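Local coordinates for protein paraflagellar rod component (Trypanosoma cruzi, PDB 6XYB) that is of uncharacterised function but is a conserved kinetoplastid-specific, metal-binding protein, four copies of which surround one magnesium ion in the crystal, at the magnesium ion site. Coordinates in Å, arbitrary orientation; residue numbers count along the deposited sequence, not the author numbering. Chains: chain A/B/C/D, Uncharacterized protein.

The magnesium ion site. Residues chain A 100-101; chain B 99-101; chain C 99-101; chain D 100-101. With MG (magnesium ion), chain E.
MG is gripped by four backbone carbonyl oxygens, the O of A:Ser100, B:Ser100, C:Ser100 and D:Ser100, at 2.2 to 2.3 Å. They form a nearly flat square, and the A:Ser100 O to D:Ser100 O angle at MG is 175°. Magnesium usually takes six ligands, so unseen waters may lie above and below the square. The ion may come from purification or crystallisation. It may help link the four chains. The serine hydroxyls do not touch the metal. Each OG sits between its own backbone N and carbonyl carbon (chi1 49 to 56°). From there it gives a weak hydrogen bond to the neighbouring chain's carbonyl, as A:Ser100 OG does to B:Ser100 O at 2.9 Å. Each metal-bound O takes one such bond. Asparagines add a second shell. A:Ser100 OG gives a hydrogen bond to B:Asn99 OD1 at 3.1 Å, from above the carbonyl plane. Across the ring the amide is turned the other way: C:Asn99 ND2 donates to D:Ser100 OG at 3.0 Å, tilted 27° from the amide plane. The branch methyl CG2 of each Ile101 packs alongside a neighbouring serine, with A:Ile101 CG2 3.4 Å from C:Ser100 OG. The structure alone does not show whether the four-chain assembly is the biological form. The ion lies at its centre, where strand 93-103 of chains A, B and C meets strand 94-102 of chain D.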
ATOM      1  N   SER A 100      -1.135  -3.061   4.732  1.00 10.92           N
ATOM      2  CA  SER A 100      -1.745  -3.527   5.969  1.00 12.00           C
ATOM      3  C   SER A 100      -2.547  -4.798   5.702  1.00 11.62           C
ATOM      4  O   SER A 100      -3.147  -4.974   4.607  1.00 11.86           O
ATOM      5  CB  SER A 100      -2.594  -2.459   6.637  1.00 14.81           C
ATOM      6  OG  SER A 100      -3.503  -1.984   5.700  1.00 18.22           O
ATOM      7  N   ILE A 101      -2.692  -5.612   6.755  1.00 13.46           N
ATOM      8  CA  ILE A 101      -3.624  -6.792   6.777  1.00 14.35           C
ATOM      9  C   ILE A 101      -4.326  -6.905   8.140  1.00 12.39           C
ATOM     10  O   ILE A 101      -3.806  -6.376   9.106  1.00 15.55           O
ATOM     11  CB  ILE A 101      -2.843  -8.110   6.499  1.00 16.86           C
ATOM     12  CG1 ILE A 101      -1.821  -8.437   7.577  1.00 16.64           C
ATOM     13  CG2 ILE A 101      -2.204  -8.074   5.101  1.00 19.60           C
ATOM     14  CD1 ILE A 101      -1.048  -9.731   7.308  1.00 20.80           C
TER
ATOM     15  N   ASN B  99      -3.036   2.379   2.664  1.00 10.68           N
ATOM     16  CA  ASN B  99      -3.205   0.978   3.026  1.00 11.27           C
ATOM     17  C   ASN B  99      -4.635   0.722   3.425  1.00 11.95           C
ATOM     18  O   ASN B  99      -5.320   1.699   3.687  1.00 15.15           O
ATOM     19  CB  ASN B  99      -2.180   0.563   4.088  1.00 13.25           C
ATOM     20  CG  ASN B  99      -2.326   1.245   5.414  1.00 16.90           C
ATOM     21  OD1 ASN B  99      -3.358   1.079   6.063  1.00 26.76           O
ATOM     22  ND2 ASN B  99      -1.380   2.131   5.709  1.00 17.87           N
ATOM     23  N   SER B 100      -5.065  -0.519   3.383  1.00 10.94           N
ATOM     24  CA  SER B 100      -6.454  -0.813   3.772  0.50 12.92           C
ATOM     25  C   SER B 100      -6.568  -2.207   4.405  1.00 13.03           C
ATOM     26  O   SER B 100      -5.741  -3.096   4.167  1.00 14.01           O
ATOM     27  CB  SER B 100      -7.371  -0.658   2.606  0.50 14.27           C
ATOM     28  OG  SER B 100      -6.957  -1.463   1.513  0.50 20.54           O
ATOM     29  N   ILE B 101      -7.556  -2.339   5.264  1.00 14.73           N
ATOM     30  CA  ILE B 101      -7.908  -3.662   5.832  1.00 14.82           C
ATOM     31  C   ILE B 101      -9.424  -3.827   5.770  1.00 15.27           C
ATOM     32  O   ILE B 101     -10.141  -2.812   5.696  1.00 16.17           O
ATOM     33  CB  ILE B 101      -7.438  -3.848   7.290  1.00 16.58           C
ATOM     34  CG1 ILE B 101      -8.054  -2.762   8.192  1.00 17.28           C
ATOM     35  CG2 ILE B 101      -5.914  -3.844   7.346  1.00 18.51           C
ATOM     36  CD1 ILE B 101      -7.746  -2.781   9.658  1.00 20.84           C
TER
ATOM     37  N   ASN C  99       0.957  -3.242  -1.480  1.00 10.57           N
ATOM     38  CA  ASN C  99      -0.348  -3.609  -0.880  1.00 10.21           C
ATOM     39  C   ASN C  99      -0.281  -5.041  -0.368  1.00 10.14           C
ATOM     40  O   ASN C  99       0.578  -5.784  -0.762  1.00 13.44           O
ATOM     41  CB  ASN C  99      -1.497  -3.337  -1.863  1.00 10.15           C
ATOM     42  CG  ASN C  99      -1.452  -4.006  -3.197  1.00 14.01           C
ATOM     43  OD1 ASN C  99      -0.969  -3.466  -4.182  1.00 18.14           O
ATOM     44  ND2 ASN C  99      -1.899  -5.232  -3.220  1.00 21.08           N
ATOM     45  N   SER C 100      -1.172  -5.355   0.508  1.00  9.10           N
ATOM     46  CA  SER C 100      -1.218  -6.721   1.040  0.50 12.28           C
ATOM     47  C   SER C 100      -2.655  -7.110   1.375  1.00 11.56           C
ATOM     48  O   SER C 100      -3.529  -6.263   1.656  1.00 12.31           O
ATOM     49  CB  SER C 100      -0.289  -6.846   2.233  0.50 15.00           C
ATOM     50  OG  SER C 100      -0.483  -5.797   3.184  0.50 19.94           O
ATOM     51  N   ILE C 101      -2.864  -8.429   1.358  1.00 14.24           N
ATOM     52  CA  ILE C 101      -4.126  -9.022   1.841  1.00 13.00           C
ATOM     53  C   ILE C 101      -3.813 -10.255   2.697  1.00 12.60           C
ATOM     54  O   ILE C 101      -2.710 -10.835   2.544  1.00 14.99           O
ATOM     55  CB  ILE C 101      -5.068  -9.408   0.700  1.00 15.18           C
ATOM     56  CG1 ILE C 101      -4.391 -10.386  -0.245  1.00 16.20           C
ATOM     57  CG2 ILE C 101      -5.523  -8.211  -0.062  1.00 19.40           C
ATOM     58  CD1 ILE C 101      -5.274 -10.938  -1.372  1.00 20.64           C
TER
ATOM     59  N   SER D 100      -5.149  -2.771  -0.814  1.00  9.96           N
ATOM     60  CA  SER D 100      -5.962  -3.968  -1.099  0.50 11.80           C
ATOM     61  C   SER D 100      -6.642  -4.497   0.140  1.00 10.79           C
ATOM     62  O   SER D 100      -6.115  -4.350   1.244  1.00 11.49           O
ATOM     63  CB  SER D 100      -5.171  -5.030  -1.795  0.50 10.36           C
ATOM     64  OG  SER D 100      -3.963  -5.350  -1.048  0.50  8.54           O
ATOM     65  N   ILE D 101      -7.737  -5.211  -0.137  1.00 13.53           N
ATOM     66  CA  ILE D 101      -8.461  -5.932   0.925  1.00 13.06           C
ATOM     67  C   ILE D 101      -8.934  -7.294   0.374  1.00 13.74           C
ATOM     68  O   ILE D 101      -9.120  -7.447  -0.861  1.00 13.65           O
ATOM     69  CB  ILE D 101      -9.669  -5.153   1.482  1.00 17.35           C
ATOM     70  CG1 ILE D 101     -10.684  -4.816   0.390  1.00 16.60           C
ATOM     71  CG2 ILE D 101      -9.160  -3.905   2.235  1.00 18.07           C
ATOM     72  CD1 ILE D 101     -12.006  -4.138   0.794  1.00 22.88           C
TER
HETATM   73 MG    MG E 203      -4.545  -4.622   2.901  1.00 12.95          MG